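Local coordinates for protein EvdO1 (Micromonospora carbonacea, PDB 4XBZ) that probably catalyses an oxidative cyclization in orthosomycin antibiotic biosynthesis, as a member of the phytanoyl-CoA dioxygenase branch of the non-haem oxygenases, at residues P141-M146 with E260-E265; V147-A152 with P247-K252; A154-W159 with Q214-E219; G176-A181 with H238-L243. One frame throughout, in Å; residues are numbered along the deposited sequence.

Contact 1 of 4, residues P141-M146 with E260-E265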
loop_
_atom_site.group_PDB
_atom_site.type_symbol
_atom_site.label_atom_id
_atom_site.label_comp_id
_atom_site.label_asym_id
_atom_site.label_seq_id
_atom_site.Cartn_x
_atom_site.Cartn_y
_atom_site.Cartn_z
ATOM N N PRO A 141 2.163 14.412 -4.212
ATOM C CA PRO A 141 2.004 14.496 -5.671
ATOM C C PRO A 141 3.324 14.836 -6.376
ATOM O O PRO A 141 4.042 15.727 -5.920
ATOM C CB PRO A 141 0.987 15.624 -5.840
ATOM C CG PRO A 141 1.261 16.538 -4.633
ATOM C CD PRO A 141 1.597 15.584 -3.514
ATOM N N THR A 142 3.654 14.147 -7.463
ATOM C CA THR A 142 4.920 14.413 -8.128
ATOM C C THR A 142 4.677 14.987 -9.520
ATOM O O THR A 142 4.370 16.168 -9.658
ATOM C CB THR A 142 5.814 13.142 -8.201
ATOM O OG1 THR A 142 5.091 12.078 -8.820
ATOM C CG2 THR A 142 6.267 12.686 -6.776
ATOM N N TRP A 143 4.828 14.164 -10.547
ATOM C CA TRP A 143 4.482 14.567 -11.892
ATOM C C TRP A 143 3.000 14.887 -11.987
ATOM O O TRP A 143 2.164 14.195 -11.393
ATOM C CB TRP A 143 4.872 13.472 -12.902
ATOM C CG TRP A 143 6.347 13.492 -13.266
ATOM C CD1 TRP A 143 6.919 14.082 -14.375
ATOM C CD2 TRP A 143 7.437 12.925 -12.516
ATOM N NE1 TRP A 143 8.286 13.909 -14.354
ATOM C CE2 TRP A 143 8.629 13.205 -13.228
ATOM C CE3 TRP A 143 7.522 12.201 -11.320
ATOM C CZ2 TRP A 143 9.883 12.783 -12.782
ATOM C CZ3 TRP A 143 8.774 11.786 -10.873
ATOM C CH2 TRP A 143 9.938 12.079 -11.603
ATOM N N ASP A 144 2.678 15.961 -12.705
ATOM C CA ASP A 144 1.297 16.261 -13.069
ATOM C C ASP A 144 1.284 16.799 -14.505
ATOM O O ASP A 144 2.070 17.677 -14.868
ATOM C CB ASP A 144 0.642 17.242 -12.069
ATOM C CG ASP A 144 1.020 18.716 -12.310
ATOM O OD1 ASP A 144 0.398 19.352 -13.190
ATOM O OD2 ASP A 144 1.913 19.252 -11.602
ATOM N N SER A 145 0.406 16.256 -15.335
ATOM C CA SER A 145 0.428 16.601 -16.755
ATOM C C SER A 145 -0.855 16.199 -17.457
ATOM O O SER A 145 -1.666 15.470 -16.903
ATOM C CB SER A 145 1.618 15.927 -17.454
ATOM O OG SER A 145 1.547 14.512 -17.341
ATOM N N MET A 146 -1.027 16.676 -18.683
ATOM C CA MET A 146 -2.075 16.159 -19.530
ATOM C C MET A 146 -1.452 15.568 -20.776
ATOM O O MET A 146 -0.551 16.166 -21.380
ATOM C CB MET A 146 -3.084 17.234 -19.887
ATOM C CG MET A 146 -4.312 16.677 -20.586
ATOM S SD MET A 146 -5.515 17.964 -20.952
ATOM C CE MET A 146 -4.556 18.980 -22.062
ATOM N N GLU A 260 0.954 11.571 -10.881
ATOM C CA GLU A 260 1.719 10.555 -10.132
ATOM C C GLU A 260 1.836 10.889 -8.643
ATOM O O GLU A 260 1.879 12.053 -8.246
ATOM C CB GLU A 260 3.130 10.346 -10.683
ATOM C CG GLU A 260 3.801 9.082 -10.098
ATOM C CD GLU A 260 5.334 9.061 -10.231
ATOM O OE1 GLU A 260 6.038 9.763 -9.455
ATOM O OE2 GLU A 260 5.839 8.323 -11.103
ATOM N N TYR A 261 1.869 9.842 -7.828
ATOM C CA TYR A 261 2.063 9.963 -6.394
ATOM C C TYR A 261 3.164 9.011 -5.962
ATOM O O TYR A 261 3.320 7.955 -6.565
ATOM C CB TYR A 261 0.770 9.653 -5.648
ATOM C CG TYR A 261 -0.380 10.558 -6.018
ATOM C CD1 TYR A 261 -1.233 10.231 -7.062
ATOM C CD2 TYR A 261 -0.602 11.753 -5.330
ATOM C CE1 TYR A 261 -2.292 11.047 -7.408
ATOM C CE2 TYR A 261 -1.656 12.585 -5.671
ATOM C CZ TYR A 261 -2.498 12.226 -6.715
ATOM O OH TYR A 261 -3.545 13.044 -7.066
ATOM N N ARG A 262 3.939 9.403 -4.951
ATOM C CA ARG A 262 4.911 8.522 -4.299
ATOM C C ARG A 262 4.876 8.730 -2.780
ATOM O O ARG A 262 4.394 9.757 -2.301
ATOM C CB ARG A 262 6.328 8.783 -4.815
ATOM C CG ARG A 262 6.510 8.573 -6.288
ATOM C CD ARG A 262 7.961 8.784 -6.744
ATOM N NE ARG A 262 8.053 8.724 -8.201
ATOM C CZ ARG A 262 8.915 7.978 -8.891
ATOM N NH1 ARG A 262 9.813 7.216 -8.266
ATOM N NH2 ARG A 262 8.880 8.003 -10.221
ATOM N N PRO A 263 5.390 7.762 -2.009
ATOM C CA PRO A 263 5.469 8.019 -0.564
ATOM C C PRO A 263 6.583 9.007 -0.224
ATOM O O PRO A 263 7.652 8.935 -0.829
ATOM C CB PRO A 263 5.757 6.627 0.026
ATOM C CG PRO A 263 5.289 5.657 -1.047
ATOM C CD PRO A 263 5.662 6.350 -2.329
ATOM N N ALA A 264 6.331 9.925 0.707
ATOM C CA ALA A 264 7.366 10.876 1.144
ATOM C C ALA A 264 8.634 10.198 1.669
ATOM O O ALA A 264 9.750 10.637 1.365
ATOM C CB ALA A 264 6.814 11.824 2.209
ATOM N N GLU A 265 8.484 9.131 2.446
ATOM C CA GLU A 265 9.669 8.505 3.023
ATOM C C GLU A 265 10.496 7.808 1.943
ATOM O O GLU A 265 11.695 7.604 2.116
ATOM C CB GLU A 265 9.306 7.508 4.138
ATOM C CG GLU A 265 8.716 6.183 3.658
ATOM C CD GLU A 265 7.213 6.238 3.486
ATOM O OE1 GLU A 265 6.645 7.361 3.491
ATOM O OE2 GLU A 265 6.596 5.158 3.354
HETATM O O HOH W 1 0.549 14.624 -9.220
#
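Glu260 OE1 takes two short hydrogen bonds, from Thr142 OG1 and from Arg262 NE, each with a donor–OE1 distance of 2.6 Å, and the two donors come at it from opposite faces of the carboxylate plane. A chi1 of 55° swings the threonine hydroxyl toward the glutamate, where OG1 meets OE1 on its anti side, 32° out of the carboxylate plane. Arg262 brings NE with OE1 lying nearly in its guanidinium plane, forming a salt bridge along the same strand; the second link, from NH2 to Glu260 OE2, is weak. Trp143 lies alongside Glu260, its CE3 edge 3.4 Å from OE1 and its ring plane 72° from the carboxylate. The strands that carry these side chains, 139-147 and 256-263, run antiparallel as neighbours in the larger sheet of the double-stranded beta-helix. Thr142 N donates to Glu260 O at 2.9 Å, and Glu260 N returns a bond of equal length to Trp143 O. A water adds to this pairing, donating to Trp143 O at 2.7 Å and, at longer range, to Glu260 O. With an alanine in place of Glu260, Thr142 OG1 and Arg262 NE would probably lose their common acceptor and the guanidinium its charged mate. On the face carrying Pro141 and Tyr261, Pro141 CB packs 4.0 Å from Tyr261 CE2, and helix 125-134 touches the same tyrosine. Arg262 is tied further by Ala163 O and Gly164 O, while His328 stacks on the Trp143 ring.

Contact 2 of 4, residues V147-A152 with P247-K252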
loop_
_atom_site.group_PDB
_atom_site.type_symbol
_atom_site.label_atom_id
_atom_site.label_comp_id
_atom_site.label_asym_id
_atom_site.label_seq_id
_atom_site.Cartn_x
_atom_site.Cartn_y
_atom_site.Cartn_z
ATOM N N VAL A 147 -1.917 14.372 -21.134
ATOM C CA VAL A 147 -1.490 13.700 -22.358
ATOM C C VAL A 147 -2.682 13.548 -23.289
ATOM O O VAL A 147 -3.807 13.278 -22.848
ATOM C CB VAL A 147 -0.866 12.320 -22.073
ATOM C CG1 VAL A 147 -0.418 11.645 -23.369
ATOM C CG2 VAL A 147 0.314 12.452 -21.119
ATOM N N PHE A 148 -2.431 13.725 -24.580
ATOM C CA PHE A 148 -3.482 13.675 -25.598
ATOM C C PHE A 148 -2.822 13.293 -26.905
ATOM O O PHE A 148 -1.658 13.620 -27.128
ATOM C CB PHE A 148 -4.189 15.025 -25.715
ATOM C CG PHE A 148 -3.234 16.185 -25.794
ATOM C CD1 PHE A 148 -2.668 16.716 -24.637
ATOM C CD2 PHE A 148 -2.859 16.707 -27.022
ATOM C CE1 PHE A 148 -1.753 17.764 -24.702
ATOM C CE2 PHE A 148 -1.951 17.751 -27.097
ATOM C CZ PHE A 148 -1.394 18.280 -25.934
ATOM N N LYS A 149 -3.531 12.599 -27.784
ATOM C CA LYS A 149 -2.883 12.261 -29.037
ATOM C C LYS A 149 -3.395 13.081 -30.206
ATOM O O LYS A 149 -4.325 13.878 -30.081
ATOM C CB LYS A 149 -3.022 10.770 -29.329
ATOM C CG LYS A 149 -4.375 10.207 -29.072
ATOM C CD LYS A 149 -4.300 8.685 -29.002
ATOM C CE LYS A 149 -3.205 8.238 -28.048
ATOM N NZ LYS A 149 -3.301 6.800 -27.722
ATOM N N THR A 150 -2.740 12.881 -31.343
ATOM C CA THR A 150 -3.018 13.620 -32.561
ATOM C C THR A 150 -4.034 12.867 -33.419
ATOM O O THR A 150 -3.684 11.888 -34.079
ATOM C CB THR A 150 -1.724 13.852 -33.363
ATOM O OG1 THR A 150 -1.040 12.606 -33.545
ATOM C CG2 THR A 150 -0.809 14.764 -32.621
ATOM N N PRO A 151 -5.293 13.330 -33.422
ATOM C CA PRO A 151 -6.412 12.610 -34.052
ATOM C C PRO A 151 -6.227 12.305 -35.552
ATOM O O PRO A 151 -6.889 11.405 -36.047
ATOM C CB PRO A 151 -7.608 13.552 -33.829
ATOM C CG PRO A 151 -7.015 14.876 -33.549
ATOM C CD PRO A 151 -5.716 14.619 -32.853
ATOM N N ALA A 152 -5.345 13.012 -36.254
ATOM C CA ALA A 152 -5.062 12.683 -37.652
ATOM C C ALA A 152 -4.277 11.382 -37.740
ATOM O O ALA A 152 -4.063 10.842 -38.828
ATOM C CB ALA A 152 -4.291 13.809 -38.340
ATOM N N PRO A 247 -1.942 0.625 -29.254
ATOM C CA PRO A 247 -1.789 0.415 -30.696
ATOM C C PRO A 247 -1.796 1.745 -31.430
ATOM O O PRO A 247 -2.296 2.724 -30.875
ATOM C CB PRO A 247 -3.036 -0.398 -31.060
ATOM C CG PRO A 247 -4.093 0.216 -30.168
ATOM C CD PRO A 247 -3.366 0.573 -28.861
ATOM N N ALA A 248 -1.272 1.788 -32.652
ATOM C CA ALA A 248 -1.434 2.984 -33.472
ATOM C C ALA A 248 -2.937 3.248 -33.664
ATOM O O ALA A 248 -3.714 2.301 -33.822
ATOM C CB ALA A 248 -0.724 2.817 -34.794
ATOM N N VAL A 249 -3.355 4.514 -33.592
ATOM C CA VAL A 249 -4.782 4.869 -33.664
ATOM C C VAL A 249 -5.032 6.183 -34.421
ATOM O O VAL A 249 -4.118 7.005 -34.567
ATOM C CB VAL A 249 -5.409 5.008 -32.256
ATOM C CG1 VAL A 249 -5.498 3.646 -31.555
ATOM C CG2 VAL A 249 -4.640 6.034 -31.412
ATOM N N VAL A 250 -6.276 6.377 -34.869
ATOM C CA VAL A 250 -6.705 7.584 -35.609
ATOM C C VAL A 250 -8.077 8.093 -35.143
ATOM O O VAL A 250 -8.888 7.332 -34.648
ATOM C CB VAL A 250 -6.781 7.329 -37.142
ATOM C CG1 VAL A 250 -5.427 6.966 -37.697
ATOM C CG2 VAL A 250 -7.772 6.216 -37.455
ATOM N N GLY A 251 -8.326 9.388 -35.279
ATOM C CA GLY A 251 -9.678 9.910 -35.137
ATOM C C GLY A 251 -10.182 10.387 -33.784
ATOM O O GLY A 251 -11.305 10.886 -33.690
ATOM N N LYS A 252 -9.382 10.238 -32.734
ATOM C CA LYS A 252 -9.815 10.650 -31.403
ATOM C C LYS A 252 -8.695 11.369 -30.681
ATOM O O LYS A 252 -7.550 10.925 -30.738
ATOM C CB LYS A 252 -10.270 9.453 -30.572
ATOM C CG LYS A 252 -11.391 8.637 -31.182
ATOM C CD LYS A 252 -11.747 7.442 -30.290
ATOM C CE LYS A 252 -12.926 6.667 -30.868
ATOM N NZ LYS A 252 -12.785 6.574 -32.354
#
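Lys149 and Val249 cross at about a right angle, the lysine's aliphatic chain passing over one branch of the valine. Lys149 CD lies 3.6 Å from Val249 CG2, and Lys149 NZ, farther along the chain, is 4.0 Å from that methyl. A bend at chi3 (51°) leaves NZ still near the valine, while Lys149 CG, nearer the backbone, rests 3.7 Å from Lys252 O. The Pro151 ring sits against main chain instead of a side chain: its CB is 3.9 Å from Lys252 N. Here two loops meet, one leading from strand 139-147 to strand 157-160 and the other from strand 244-246 to strand 256-263; residues 149-152 and 249-252 run about 95° apart. Their polar link is Gly251 N to Pro151 O, a short 2.6 Å bond in the carbonyl plane, on a lone pair. Gly251 has a positive phi of 91°, a conformation in which a side chain would crowd the preceding carbonyl oxygen. Outside the pair, Lys149 NZ has the like-charged Arg254 close by. The pairing thus depends on backbone and methylene contacts, and the charge of Lys149 probably adds little to it, since across the contact NZ approaches a methyl and no acceptor.

Contact 3 of 4, residues A154-W159 with Q214-E219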
loop_
_atom_site.group_PDB
_atom_site.type_symbol
_atom_site.label_atom_id
_atom_site.label_comp_id
_atom_site.label_asym_id
_atom_site.label_seq_id
_atom_site.Cartn_x
_atom_site.Cartn_y
_atom_site.Cartn_z
ATOM N N ALA A 154 -2.007 8.750 -34.577
ATOM C CA ALA A 154 -0.970 8.650 -33.553
ATOM C C ALA A 154 -0.186 7.352 -33.706
ATOM O O ALA A 154 -0.766 6.286 -33.950
ATOM C CB ALA A 154 -1.582 8.732 -32.169
ATOM N N PRO A 155 1.141 7.432 -33.558
ATOM C CA PRO A 155 1.954 6.216 -33.638
ATOM C C PRO A 155 1.726 5.269 -32.444
ATOM O O PRO A 155 1.246 5.669 -31.370
ATOM C CB PRO A 155 3.384 6.757 -33.640
ATOM C CG PRO A 155 3.302 8.024 -32.905
ATOM C CD PRO A 155 1.943 8.614 -33.223
ATOM N N ARG A 156 2.074 4.007 -32.653
ATOM C CA ARG A 156 2.026 2.988 -31.613
ATOM C C ARG A 156 2.783 3.389 -30.323
ATOM O O ARG A 156 3.886 3.955 -30.382
ATOM C CB ARG A 156 2.587 1.692 -32.189
ATOM C CG ARG A 156 2.753 0.572 -31.208
ATOM C CD ARG A 156 3.452 -0.586 -31.881
ATOM N NE ARG A 156 3.604 -1.712 -30.975
ATOM C CZ ARG A 156 4.160 -2.866 -31.310
ATOM N NH1 ARG A 156 4.624 -3.042 -32.543
ATOM N NH2 ARG A 156 4.246 -3.846 -30.411
ATOM N N LEU A 157 2.164 3.133 -29.171
ATOM C CA LEU A 157 2.831 3.297 -27.864
ATOM C C LEU A 157 3.492 1.980 -27.490
ATOM O O LEU A 157 2.815 1.005 -27.166
ATOM C CB LEU A 157 1.842 3.723 -26.764
ATOM C CG LEU A 157 2.406 4.232 -25.422
ATOM C CD1 LEU A 157 3.147 5.561 -25.608
ATOM C CD2 LEU A 157 1.328 4.357 -24.313
ATOM N N ALA A 158 4.814 1.946 -27.583
ATOM C CA ALA A 158 5.576 0.743 -27.301
ATOM C C ALA A 158 5.397 0.340 -25.841
ATOM O O ALA A 158 5.215 1.204 -24.973
ATOM C CB ALA A 158 7.052 0.958 -27.618
ATOM N N TRP A 159 5.429 -0.970 -25.596
ATOM C CA TRP A 159 5.377 -1.524 -24.252
ATOM C C TRP A 159 6.537 -1.050 -23.372
ATOM O O TRP A 159 7.718 -1.176 -23.727
ATOM C CB TRP A 159 5.377 -3.041 -24.311
ATOM C CG TRP A 159 4.216 -3.615 -25.038
ATOM C CD1 TRP A 159 4.174 -3.992 -26.350
ATOM C CD2 TRP A 159 2.917 -3.887 -24.499
ATOM N NE1 TRP A 159 2.937 -4.485 -26.656
ATOM C CE2 TRP A 159 2.144 -4.436 -25.539
ATOM C CE3 TRP A 159 2.336 -3.724 -23.238
ATOM C CZ2 TRP A 159 0.817 -4.825 -25.361
ATOM C CZ3 TRP A 159 1.016 -4.112 -23.060
ATOM C CH2 TRP A 159 0.273 -4.658 -24.120
ATOM N N GLN A 214 10.451 -8.470 -27.199
ATOM C CA GLN A 214 9.739 -9.357 -28.111
ATOM C C GLN A 214 8.470 -8.682 -28.621
ATOM O O GLN A 214 8.229 -8.635 -29.823
ATOM C CB GLN A 214 9.383 -10.694 -27.447
ATOM C CG GLN A 214 8.076 -11.305 -27.983
ATOM C CD GLN A 214 7.610 -12.545 -27.225
ATOM O OE1 GLN A 214 8.398 -13.228 -26.558
ATOM N NE2 GLN A 214 6.309 -12.828 -27.313
ATOM N N LEU A 215 7.667 -8.153 -27.705
ATOM C CA LEU A 215 6.419 -7.503 -28.080
ATOM C C LEU A 215 6.634 -6.311 -29.027
ATOM O O LEU A 215 5.883 -6.127 -29.986
ATOM C CB LEU A 215 5.667 -7.039 -26.835
ATOM C CG LEU A 215 4.995 -8.089 -25.952
ATOM C CD1 LEU A 215 4.428 -7.423 -24.711
ATOM C CD2 LEU A 215 3.907 -8.852 -26.719
ATOM N N ASN A 216 7.655 -5.504 -28.759
ATOM C CA ASN A 216 7.853 -4.280 -29.533
ATOM C C ASN A 216 8.465 -4.519 -30.925
ATOM O O ASN A 216 8.179 -3.781 -31.863
ATOM C CB ASN A 216 8.702 -3.296 -28.729
ATOM C CG ASN A 216 7.942 -2.725 -27.542
ATOM O OD1 ASN A 216 6.712 -2.627 -27.570
ATOM N ND2 ASN A 216 8.665 -2.369 -26.489
ATOM N N ALA A 217 9.277 -5.562 -31.066
ATOM C CA ALA A 217 9.819 -5.911 -32.373
ATOM C C ALA A 217 8.781 -6.654 -33.224
ATOM O O ALA A 217 9.011 -6.932 -34.397
ATOM C CB ALA A 217 11.089 -6.745 -32.221
ATOM N N SER A 218 7.635 -6.963 -32.633
ATOM C CA SER A 218 6.582 -7.667 -33.353
ATOM C C SER A 218 5.392 -6.762 -33.603
ATOM O O SER A 218 5.286 -5.691 -33.008
ATOM C CB SER A 218 6.133 -8.898 -32.571
ATOM O OG SER A 218 7.222 -9.459 -31.863
ATOM N N GLU A 219 4.499 -7.198 -34.485
ATOM C CA GLU A 219 3.255 -6.487 -34.764
ATOM C C GLU A 219 2.406 -6.358 -33.501
ATOM O O GLU A 219 2.508 -7.206 -32.613
ATOM C CB GLU A 219 2.473 -7.224 -35.848
ATOM C CG GLU A 219 3.269 -7.469 -37.121
ATOM C CD GLU A 219 3.466 -6.202 -37.934
ATOM O OE1 GLU A 219 2.699 -5.231 -37.723
ATOM O OE2 GLU A 219 4.392 -6.180 -38.781
#
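Arg156 reaches from the chain just before strand 157-160 to the C-terminal end of helix 205-217. From CB its methylenes run straight out through CG and CD to NE, with CG anti to the backbone N (chi1 174°), and this extension carries the guanidinium to two carbonyls. At the tip, Arg156 NH1 donates to Ser218 O at 2.8 Å, the oxygen lying in the guanidinium plane. Arg156 NH2 donates to Leu215 O, also at 2.8 Å but from above the carbonyl plane; Ser218 N reaches that oxygen from the opposite face. A weak bond joins Arg156 NH2 to Ser218 O. The Asn216 amide pairs with the Trp159 backbone: OD1 accepts from Trp159 N at 2.9 Å, and ND2 donates to Trp159 O at 3.2 Å. Asn216 OD1 also lies at the edge of the indole, 3.1 Å from Trp159 CD1. Leu215 CD1 sits over one indole face, a CH-pi contact 3.6 Å from the centroid of the Trp159 five-membered ring, and Trp220 also meets this indole. Strand 157-160 ends in the nickel ligand His160. The cation bridges the last helical turn and the following loop, probably favoured by their carbonyls' partial negative charge, while the asparagine satisfies both Trp159 backbone groups.

Contact 4 of 4, residues G176-A181 with H238-L243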
loop_
_atom_site.group_PDB
_atom_site.type_symbol
_atom_site.label_atom_id
_atom_site.label_comp_id
_atom_site.label_asym_id
_atom_site.label_seq_id
_atom_site.Cartn_x
_atom_site.Cartn_y
_atom_site.Cartn_z
ATOM N N GLY A 176 2.917 -1.544 -5.459
ATOM C CA GLY A 176 2.162 -0.403 -5.968
ATOM C C GLY A 176 2.105 0.844 -5.080
ATOM O O GLY A 176 1.031 1.315 -4.708
ATOM N N ARG A 177 3.262 1.401 -4.760
ATOM C CA ARG A 177 3.321 2.555 -3.871
ATOM C C ARG A 177 3.630 3.815 -4.678
ATOM O O ARG A 177 3.373 4.932 -4.230
ATOM C CB ARG A 177 4.367 2.316 -2.772
ATOM C CG ARG A 177 4.197 0.922 -2.114
ATOM C CD ARG A 177 5.455 0.468 -1.384
ATOM N NE ARG A 177 5.635 1.282 -0.207
ATOM C CZ ARG A 177 6.810 1.603 0.319
ATOM N NH1 ARG A 177 7.938 1.155 -0.218
ATOM N NH2 ARG A 177 6.839 2.370 1.402
ATOM N N VAL A 178 4.171 3.611 -5.879
ATOM C CA VAL A 178 4.364 4.681 -6.844
ATOM C C VAL A 178 3.344 4.509 -7.966
ATOM O O VAL A 178 3.371 3.530 -8.710
ATOM C CB VAL A 178 5.791 4.686 -7.424
ATOM C CG1 VAL A 178 5.948 5.808 -8.432
ATOM C CG2 VAL A 178 6.813 4.804 -6.294
ATOM N N ILE A 179 2.437 5.467 -8.076
ATOM C CA ILE A 179 1.215 5.265 -8.834
ATOM C C ILE A 179 0.893 6.447 -9.759
ATOM O O ILE A 179 0.963 7.613 -9.358
ATOM C CB ILE A 179 0.020 5.028 -7.881
ATOM C CG1 ILE A 179 0.303 3.858 -6.929
ATOM C CG2 ILE A 179 -1.281 4.815 -8.674
ATOM C CD1 ILE A 179 -0.848 3.541 -5.995
ATOM N N ASP A 180 0.556 6.105 -10.998
ATOM C CA ASP A 180 -0.061 7.012 -11.962
ATOM C C ASP A 180 -1.584 6.996 -11.863
ATOM O O ASP A 180 -2.203 5.941 -12.000
ATOM C CB ASP A 180 0.329 6.615 -13.378
ATOM C CG ASP A 180 1.447 7.436 -13.916
ATOM O OD1 ASP A 180 1.519 8.631 -13.558
ATOM O OD2 ASP A 180 2.251 6.886 -14.690
ATOM N N ALA A 181 -2.191 8.152 -11.629
ATOM C CA ALA A 181 -3.638 8.262 -11.727
ATOM C C ALA A 181 -3.983 8.962 -13.032
ATOM O O ALA A 181 -3.608 10.123 -13.244
ATOM C CB ALA A 181 -4.210 9.007 -10.554
ATOM N N HIS A 238 -2.578 2.991 -12.310
ATOM C CA HIS A 238 -1.604 1.963 -12.632
ATOM C C HIS A 238 -0.260 2.141 -11.935
ATOM O O HIS A 238 0.243 3.249 -11.711
ATOM C CB HIS A 238 -1.449 1.823 -14.168
ATOM C CG HIS A 238 -0.481 2.768 -14.817
ATOM N ND1 HIS A 238 -0.895 3.880 -15.523
ATOM C CD2 HIS A 238 0.861 2.698 -14.982
ATOM C CE1 HIS A 238 0.158 4.487 -16.046
ATOM N NE2 HIS A 238 1.238 3.791 -15.730
ATOM N N ASN A 239 0.254 0.991 -11.525
ATOM C CA ASN A 239 1.589 0.823 -10.998
ATOM C C ASN A 239 2.585 1.121 -12.105
ATOM O O ASN A 239 2.446 0.589 -13.208
ATOM C CB ASN A 239 1.741 -0.604 -10.489
ATOM C CG ASN A 239 3.027 -0.838 -9.740
ATOM O OD1 ASN A 239 4.062 -0.230 -10.021
ATOM N ND2 ASN A 239 2.975 -1.761 -8.790
ATOM N N ILE A 240 3.578 1.961 -11.819
ATOM C CA ILE A 240 4.550 2.362 -12.839
ATOM C C ILE A 240 5.387 1.175 -13.338
ATOM O O ILE A 240 6.018 1.262 -14.395
ATOM C CB ILE A 240 5.503 3.468 -12.315
ATOM C CG1 ILE A 240 6.157 3.018 -11.007
ATOM C CG2 ILE A 240 4.739 4.777 -12.098
ATOM C CD1 ILE A 240 7.579 3.419 -10.861
ATOM N N LEU A 241 5.383 0.079 -12.581
ATOM C CA LEU A 241 6.115 -1.134 -12.951
ATOM C C LEU A 241 5.272 -2.075 -13.831
ATOM O O LEU A 241 5.772 -3.085 -14.351
ATOM C CB LEU A 241 6.576 -1.886 -11.687
ATOM C CG LEU A 241 7.523 -1.156 -10.723
ATOM C CD1 LEU A 241 7.947 -2.019 -9.519
ATOM C CD2 LEU A 241 8.730 -0.685 -11.485
ATOM N N THR A 242 3.983 -1.772 -13.972
ATOM C CA THR A 242 3.148 -2.560 -14.871
ATOM C C THR A 242 3.471 -2.200 -16.311
ATOM O O THR A 242 3.380 -1.037 -16.700
ATOM C CB THR A 242 1.654 -2.351 -14.623
ATOM O OG1 THR A 242 1.363 -2.575 -13.238
ATOM C CG2 THR A 242 0.836 -3.311 -15.491
ATOM N N LEU A 243 3.867 -3.205 -17.084
ATOM C CA LEU A 243 4.116 -3.050 -18.513
ATOM C C LEU A 243 2.840 -2.615 -19.232
ATOM O O LEU A 243 1.790 -3.238 -19.072
ATOM C CB LEU A 243 4.648 -4.357 -19.109
ATOM C CG LEU A 243 5.318 -4.212 -20.475
ATOM C CD1 LEU A 243 6.549 -3.333 -20.358
ATOM C CD2 LEU A 243 5.686 -5.571 -21.062
HETATM O O HOH W 2 4.663 1.371 -7.894
#
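Strands 179-184 and 235-239 are antiparallel neighbours in the larger sheet of the double-stranded beta-helix, and here they run beside the nickel site. Asp180 and His238 form a hydrogen-bonded pair: Asp180 N donates to His238 O, and His238 N to Asp180 O, both at 3.0 Å. Their side chains lie together, pointing the same way, with Asp180 CB over one face of the His238 imidazole, 3.7 Å from its centroid. A chi1 of 85° brings the His238 ring against Asp180 CB while its NE2 bonds to Asp162 OD2. Next along is the non-hydrogen-bonded pair of Ile179 and Asn239, beyond which Val178 and Ile240 still touch before the turn. Val178 CG1 meets Ile240 CD1 at 3.8 Å, the two side chains crossing obliquely, and Ile240 N makes a weak bond to Val178 O. Asn239 OD1 accepts from Leu241 N at 2.9 Å, and a water lies within hydrogen-bonding distance of both OD1 and Val178 O. Asn239 ND2 approaches Gly176 CA to 3.2 Å and bonds to Thr173 O. A leucine in place of Asn239 would probably leave Leu241 N without its side-chain acceptor and Thr173 O without this donor, so that only the backbone bond would close the turn. Asn239 to Thr242 form that type I beta turn, closed by Thr242 N to Asn239 O at 2.9 Å, and the bond to Leu241 N makes an Asx turn. Just past it, His244 joins His160 and Asp162 in the two-histidine, one-carboxylate facial triad of this fold, as in PhyH-type oxygenases, with His238 in its second shell.

Contacts 1 and 4 are buried and belong to one sheet: strands 256-263 and 179-184 are neighbours in it, and Tyr261 N lies 2.9 Å from Ile179 O, a probable hydrogen bond. Contacts 2 and 3 lie at the surface, their centres about 15 Å apart, and meet where Ala154 N approaches Val249 O. Contact 3 also touches contact 4, Trp159 packing on Leu243. In the core, strand pairing is combined with a buried ion pair within strand 256-263 that also takes the Thr142 hydroxyl in contact 1, and with metal-site support in contact 4. At the surface, contact 2 joins two loops through one main-chain bond, whereas contact 3 fastens a helix end to the smaller sheet through side chains gripping backbone groups.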